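Local structure of alkaline serine protease (Thermobifida fusca, 2PFE) at residues V71-N76 against T82-G87; V97-S100 against W106-G109. The protein probably cleaves peptide bonds as a secreted serine endopeptidase of the chymotrypsin-like S1 family, this chain being its mature protease domain. One frame throughout, in Å; residues are numbered along the deposited sequence.

In the fold
Two antiparallel beta hairpins that follow each other along the chain illustrate how a chymotrypsin-like protease passes from one half to the other. Interaction 1 pairs strands 74-76 and 82-84, which follow the strands 20-24 to 60-65 of the first six-stranded sheet and the short strand 70-72; interaction 2 pairs strands 96-101 and 105-113, the first two of the closed six-stranded barrel. Their centres lie about 14 Å apart, yet the hairpins touch: Asn76 O receives a probable hydrogen bond from Ser100 OG, Val75 packs on Ser100, and Val83 on Trp106. The connecting hairpin is thus fastened directly to the second barrel, whose Arg99 side chain lies about 8 Å from that of the predicted catalytic Ser140.

Interaction 1. Residues V71-N76 against T82-G87; sequences VTPLVN and TVTVTG
Val75 and Val85 meet on the inner side of a short antiparallel hairpin, each through its CG2 methyl, with 3.8 Å between Val75 CG2 and Val85 CG2. A chi1 of -180° in Val85 sends CG1 away from the backbone N and lays CG2 against Pro73 O as well as Val75. This side is the dense one: Phe20 of strand 20-24 touches both valines, and Leu145 of strand 143-146 packs on them and on Val83, so the hairpin sits against strands from both halves of the protease.

Leu74, Thr82 and Thr84 occupy the other side, which is looser and more exposed. Leu74 CD2 comes 3.6 Å from Thr84 OG1 and 3.8 Å from Thr82 OG1, a methyl lying against two hydroxyl oxygens in place of a second apolar cluster.

Between the sides runs the backbone ladder. Val75 and Val83 form a hydrogen-bonded pair, Val83 N reaching Val75 O at 2.8 Å and Val75 N reaching Val83 O at 2.9 Å, and Val85 N gives an almost straight bond to Pro73 O (2.8 Å, 175°). At the corner where the chain turns, Thr72 OG1 accepts from Leu74 N in an ST turn.

Chemically, the contact is divided: three main-chain hydrogen bonds join the strands, the valine methyls turn to the interior, and the Thr82 and Thr84 hydroxyls lie by Leu74 on the more exposed side.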
ATOM      1  N   VAL A  71     -13.967   2.848  -6.927  1.00  6.80           N
ATOM      2  CA  VAL A  71     -13.275   3.147  -5.671  1.00  6.85           C
ATOM      3  C   VAL A  71     -14.198   3.020  -4.445  1.00  6.50           C
ATOM      4  O   VAL A  71     -15.400   3.328  -4.503  1.00  7.01           O
ATOM      5  CB  VAL A  71     -12.591   4.536  -5.713  1.00  6.26           C
ATOM      6  CG1 VAL A  71     -11.452   4.528  -6.739  1.00  8.42           C
ATOM      7  CG2 VAL A  71     -13.595   5.671  -5.978  1.00  6.31           C
ATOM      8  N   THR A  72     -13.624   2.516  -3.353  1.00  6.11           N
ATOM      9  CA  THR A  72     -14.300   2.424  -2.066  1.00  5.57           C
ATOM     10  C   THR A  72     -13.337   2.900  -0.970  1.00  5.60           C
ATOM     11  O   THR A  72     -12.106   2.867  -1.154  1.00  5.05           O
ATOM     12  CB  THR A  72     -14.761   0.966  -1.734  1.00  6.03           C
ATOM     13  OG1 THR A  72     -13.640   0.194  -1.279  1.00  6.94           O
ATOM     14  CG2 THR A  72     -15.451   0.282  -2.937  1.00  6.03           C
ATOM     15  N   PRO A  73     -13.878   3.342   0.177  1.00  5.74           N
ATOM     16  CA  PRO A  73     -12.992   3.634   1.302  1.00  6.20           C
ATOM     17  C   PRO A  73     -12.694   2.393   2.147  1.00  6.45           C
ATOM     18  O   PRO A  73     -12.547   2.494   3.369  1.00  6.85           O
ATOM     19  CB  PRO A  73     -13.812   4.625   2.113  1.00  6.50           C
ATOM     20  CG  PRO A  73     -15.216   4.172   1.915  1.00  6.15           C
ATOM     21  CD  PRO A  73     -15.290   3.664   0.487  1.00  6.04           C
ATOM     22  N   LEU A  74     -12.601   1.231   1.501  1.00  5.97           N
ATOM     23  CA  LEU A  74     -12.559  -0.028   2.233  1.00  5.64           C
ATOM     24  C   LEU A  74     -11.200  -0.700   2.169  1.00  4.28           C
ATOM     25  O   LEU A  74     -10.470  -0.565   1.175  1.00  5.24           O
ATOM     26  CB  LEU A  74     -13.591  -0.988   1.673  1.00  5.52           C
ATOM     27  CG  LEU A  74     -15.037  -0.529   1.859  1.00  6.06           C
ATOM     28  CD1 LEU A  74     -15.982  -1.505   1.189  1.00  6.80           C
ATOM     29  CD2 LEU A  74     -15.364  -0.341   3.351  1.00  7.30           C
ATOM     30  N   VAL A  75     -10.880  -1.419   3.244  1.00  3.65           N
ATOM     31  CA  VAL A  75      -9.724  -2.322   3.289  1.00  4.14           C
ATOM     32  C   VAL A  75     -10.213  -3.713   3.700  1.00  4.64           C
ATOM     33  O   VAL A  75     -11.086  -3.840   4.563  1.00  4.67           O
ATOM     34  CB  VAL A  75      -8.638  -1.801   4.274  1.00  4.55           C
ATOM     35  CG1 VAL A  75      -7.594  -2.890   4.571  1.00  5.65           C
ATOM     36  CG2 VAL A  75      -7.963  -0.525   3.715  1.00  5.51           C
ATOM     37  N   ASN A  76      -9.659  -4.744   3.065  1.00  4.02           N
ATOM     38  CA  ASN A  76     -10.028  -6.125   3.370  1.00  4.44           C
ATOM     39  C   ASN A  76      -9.421  -6.552   4.710  1.00  4.76           C
ATOM     40  O   ASN A  76      -8.199  -6.433   4.927  1.00  5.08           O
ATOM     41  CB  ASN A  76      -9.574  -7.033   2.228  1.00  4.80           C
ATOM     42  CG  ASN A  76     -10.202  -8.410   2.278  1.00  5.17           C
ATOM     43  OD1 ASN A  76     -10.682  -8.862   3.320  1.00  7.11           O
ATOM     44  ND2 ASN A  76     -10.166  -9.103   1.148  1.00  5.65           N
ATOM     45  N   THR A  82     -14.576  -6.089   6.188  1.00  5.74           N
ATOM     46  CA  THR A  82     -13.770  -4.915   5.844  1.00  5.91           C
ATOM     47  C   THR A  82     -13.579  -3.929   7.000  1.00  6.16           C
ATOM     48  O   THR A  82     -14.283  -3.991   8.015  1.00  6.55           O
ATOM     49  CB  THR A  82     -14.413  -4.132   4.681  1.00  5.87           C
ATOM     50  OG1 THR A  82     -15.762  -3.781   5.032  1.00  5.85           O
ATOM     51  CG2 THR A  82     -14.400  -4.963   3.401  1.00  5.91           C
ATOM     52  N   VAL A  83     -12.595  -3.037   6.825  1.00  5.92           N
ATOM     53  CA  VAL A  83     -12.402  -1.846   7.677  1.00  7.41           C
ATOM     54  C   VAL A  83     -12.596  -0.584   6.820  1.00  6.57           C
ATOM     55  O   VAL A  83     -12.122  -0.513   5.676  1.00  7.06           O
ATOM     56  CB  VAL A  83     -10.993  -1.807   8.356  1.00  7.92           C
ATOM     57  CG1 VAL A  83     -10.918  -0.671   9.372  1.00  9.44           C
ATOM     58  CG2 VAL A  83     -10.657  -3.132   9.029  1.00 11.27           C
ATOM     59  N   THR A  84     -13.295   0.409   7.368  1.00  6.24           N
ATOM     60  CA  THR A  84     -13.513   1.668   6.655  1.00  6.19           C
ATOM     61  C   THR A  84     -12.429   2.678   7.008  1.00  5.97           C
ATOM     62  O   THR A  84     -12.160   2.923   8.189  1.00  7.22           O
ATOM     63  CB  THR A  84     -14.896   2.259   6.958  1.00  5.76           C
ATOM     64  OG1 THR A  84     -15.892   1.316   6.546  1.00  6.44           O
ATOM     65  CG2 THR A  84     -15.109   3.578   6.193  1.00  7.55           C
ATOM     66  N   VAL A  85     -11.799   3.228   5.970  1.00  5.03           N
ATOM     67  CA  VAL A  85     -10.767   4.269   6.096  1.00  5.31           C
ATOM     68  C   VAL A  85     -11.465   5.621   6.241  1.00  5.34           C
ATOM     69  O   VAL A  85     -12.285   5.994   5.397  1.00  5.88           O
ATOM     70  CB  VAL A  85      -9.850   4.287   4.853  1.00  5.87           C
ATOM     71  CG1 VAL A  85      -8.781   5.356   4.983  1.00  5.79           C
ATOM     72  CG2 VAL A  85      -9.192   2.926   4.649  1.00  6.17           C
ATOM     73  N   THR A  86     -11.176   6.336   7.323  1.00  4.94           N
ATOM     74  CA  THR A  86     -11.827   7.635   7.553  1.00  5.11           C
ATOM     75  C   THR A  86     -10.870   8.838   7.425  1.00  5.19           C
ATOM     76  O   THR A  86     -11.292   9.987   7.497  1.00  5.36           O
ATOM     77  CB  THR A  86     -12.499   7.701   8.929  1.00  5.68           C
ATOM     78  OG1 THR A  86     -11.505   7.570   9.941  1.00  5.79           O
ATOM     79  CG2 THR A  86     -13.540   6.607   9.106  1.00  4.94           C
ATOM     80  N   GLY A  87      -9.581   8.572   7.252  1.00  4.71           N
ATOM     81  CA  GLY A  87      -8.589   9.637   7.193  1.00  4.81           C
ATOM     82  C   GLY A  87      -7.188   9.050   7.156  1.00  4.74           C
ATOM     83  O   GLY A  87      -7.027   7.823   7.046  1.00  4.70           O
TER

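Interaction 2. Residues V97-S100 against W106-G109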
ATOM      1  N   VAL A  97      -0.236  -1.206  14.616  1.00  4.97           N
ATOM      2  CA  VAL A  97      -0.591  -0.974  13.236  1.00  5.14           C
ATOM      3  C   VAL A  97      -0.866  -2.343  12.614  1.00  5.77           C
ATOM      4  O   VAL A  97      -0.316  -3.361  13.058  1.00  6.40           O
ATOM      5  CB  VAL A  97       0.544  -0.203  12.509  1.00  5.45           C
ATOM      6  CG1 VAL A  97       1.812  -1.062  12.386  1.00  6.50           C
ATOM      7  CG2 VAL A  97       0.103   0.335  11.151  1.00  5.74           C
ATOM      8  N   CYS A  98      -1.739  -2.375  11.613  1.00  3.82           N
ATOM      9  CA  CYS A  98      -1.998  -3.608  10.872  1.00  4.58           C
ATOM     10  C   CYS A  98      -1.907  -3.347   9.390  1.00  4.50           C
ATOM     11  O   CYS A  98      -2.165  -2.226   8.936  1.00  4.67           O
ATOM     12  CB  CYS A  98      -3.388  -4.152  11.176  1.00  4.37           C
ATOM     13  SG  CYS A  98      -3.708  -4.559  12.928  1.00  6.73           S
ATOM     14  N   ARG A  99      -1.520  -4.380   8.647  1.00  4.29           N
ATOM     15  CA  ARG A  99      -1.479  -4.343   7.190  1.00  4.22           C
ATOM     16  C   ARG A  99      -2.353  -5.431   6.583  1.00  4.27           C
ATOM     17  O   ARG A  99      -2.621  -6.472   7.205  1.00  4.05           O
ATOM     18  CB  ARG A  99      -0.041  -4.479   6.658  1.00  4.49           C
ATOM     19  CG  ARG A  99       0.781  -5.654   7.217  1.00  4.49           C
ATOM     20  CD  ARG A  99       1.782  -6.193   6.183  1.00  6.73           C
ATOM     21  NE  ARG A  99       1.053  -6.787   5.074  1.00  5.19           N
ATOM     22  CZ  ARG A  99       0.675  -8.065   5.042  1.00  5.07           C
ATOM     23  NH1 ARG A  99       1.043  -8.909   6.000  1.00  6.78           N
ATOM     24  NH2 ARG A  99      -0.070  -8.515   4.039  1.00  7.06           N
ATOM     25  N   SER A 100      -2.812  -5.153   5.367  1.00  4.65           N
ATOM     26  CA  SER A 100      -3.605  -6.088   4.584  1.00  4.05           C
ATOM     27  C   SER A 100      -2.932  -6.366   3.254  1.00  3.59           C
ATOM     28  O   SER A 100      -2.468  -5.457   2.598  1.00  3.61           O
ATOM     29  CB  SER A 100      -5.004  -5.513   4.343  1.00  4.35           C
ATOM     30  OG  SER A 100      -5.835  -6.407   3.611  1.00  4.56           O
ATOM     31  N   TRP A 106      -4.445 -10.290   6.824  1.00  5.37           N
ATOM     32  CA  TRP A 106      -4.333  -9.242   7.847  1.00  5.47           C
ATOM     33  C   TRP A 106      -3.327  -9.630   8.897  1.00  6.13           C
ATOM     34  O   TRP A 106      -3.417 -10.712   9.509  1.00  6.54           O
ATOM     35  CB  TRP A 106      -5.714  -9.057   8.488  1.00  6.01           C
ATOM     36  CG  TRP A 106      -5.885  -7.953   9.483  1.00  6.11           C
ATOM     37  CD1 TRP A 106      -5.814  -8.057  10.835  1.00  7.47           C
ATOM     38  CD2 TRP A 106      -6.248  -6.595   9.198  1.00  5.18           C
ATOM     39  NE1 TRP A 106      -6.093  -6.837  11.423  1.00  7.65           N
ATOM     40  CE2 TRP A 106      -6.371  -5.928  10.438  1.00  6.97           C
ATOM     41  CE3 TRP A 106      -6.483  -5.880   8.017  1.00  6.20           C
ATOM     42  CZ2 TRP A 106      -6.709  -4.571  10.529  1.00  6.92           C
ATOM     43  CZ3 TRP A 106      -6.831  -4.537   8.108  1.00  8.68           C
ATOM     44  CH2 TRP A 106      -6.932  -3.898   9.353  1.00  6.80           C
ATOM     45  N   ARG A 107      -2.319  -8.766   9.054  1.00  5.12           N
ATOM     46  CA  ARG A 107      -1.233  -9.007  10.007  1.00  5.55           C
ATOM     47  C   ARG A 107      -0.912  -7.731  10.756  1.00  5.20           C
ATOM     48  O   ARG A 107      -0.913  -6.648  10.168  1.00  5.97           O
ATOM     49  CB  ARG A 107       0.048  -9.509   9.313  1.00  4.95           C
ATOM     50  CG  ARG A 107      -0.145 -10.773   8.474  1.00  5.55           C
ATOM     51  CD  ARG A 107      -0.385 -12.021   9.308  1.00  5.31           C
ATOM     52  NE  ARG A 107      -0.749 -13.098   8.408  1.00  6.55           N
ATOM     53  CZ  ARG A 107      -0.547 -14.390   8.645  1.00  7.72           C
ATOM     54  NH1 ARG A 107       0.037 -14.776   9.778  1.00  9.52           N
ATOM     55  NH2 ARG A 107      -0.938 -15.278   7.730  1.00  9.11           N
ATOM     56  N   CYS A 108      -0.635  -7.862  12.047  1.00  5.57           N
ATOM     57  CA  CYS A 108      -0.400  -6.688  12.872  1.00  5.21           C
ATOM     58  C   CYS A 108       0.936  -6.666  13.588  1.00  4.13           C
ATOM     59  O   CYS A 108       1.627  -7.674  13.715  1.00  5.76           O
ATOM     60  CB  CYS A 108      -1.511  -6.541  13.905  1.00  5.72           C
ATOM     61  SG  CYS A 108      -3.176  -6.555  13.180  1.00  7.83           S
ATOM     62  N   GLY A 109       1.287  -5.488  14.060  1.00  3.83           N
ATOM     63  CA  GLY A 109       2.529  -5.313  14.758  1.00  4.27           C
ATOM     64  C   GLY A 109       2.588  -3.931  15.346  1.00  3.97           C
ATOM     65  O   GLY A 109       1.568  -3.312  15.606  1.00  5.61           O
TER
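Cys98 meets two partners on one face of the hairpin: it is bonded to Cys108 and packed against Trp106. The disulfide joins a non-hydrogen-bonded pair across the strands, Cys98 SG to Cys108 SG at 2.1 Å, with a torsion of 99° about the S-S bond and a CA-CA separation of 4.0 Å. With its CG anti to the backbone N (chi1 -175°), Trp106 carries its indole back across the neighbouring strand. Cys98 CB lies above one face of the ring, offset toward its rim, and comes 3.4 Å from Trp106 CZ2. The sulfur is more oblique, Cys98 SG being 4.4 Å from the centroid of the five-membered ring. Ser100 CB lies 4.0 Å from Trp106 CE3, across the six-membered ring from CZ2, while Arg77 adds a cation-pi contact.

On the reverse face Arg99 and Arg107 run side by side in the same direction, their guanidinium planes 18° apart. An aliphatic carbon makes the touch: Arg107 CG is 3.3 Å from Arg99 NH1. Buried Arg99 gives NH1 to Cys134 O and Thr104 OG1 and pairs NH2 with Asp139 OD2 (salt bridge); Arg107 NE bonds to Thr104 O.

The hairpin is crosslinked covalently, with the indole packed against Cys98. Arg99 NH1 and Arg107 NE stay 5.2 Å apart, their like charges probably offset by the Cys134 and Thr104 carbonyls and by Asp139, which lines the inhibitor pocket.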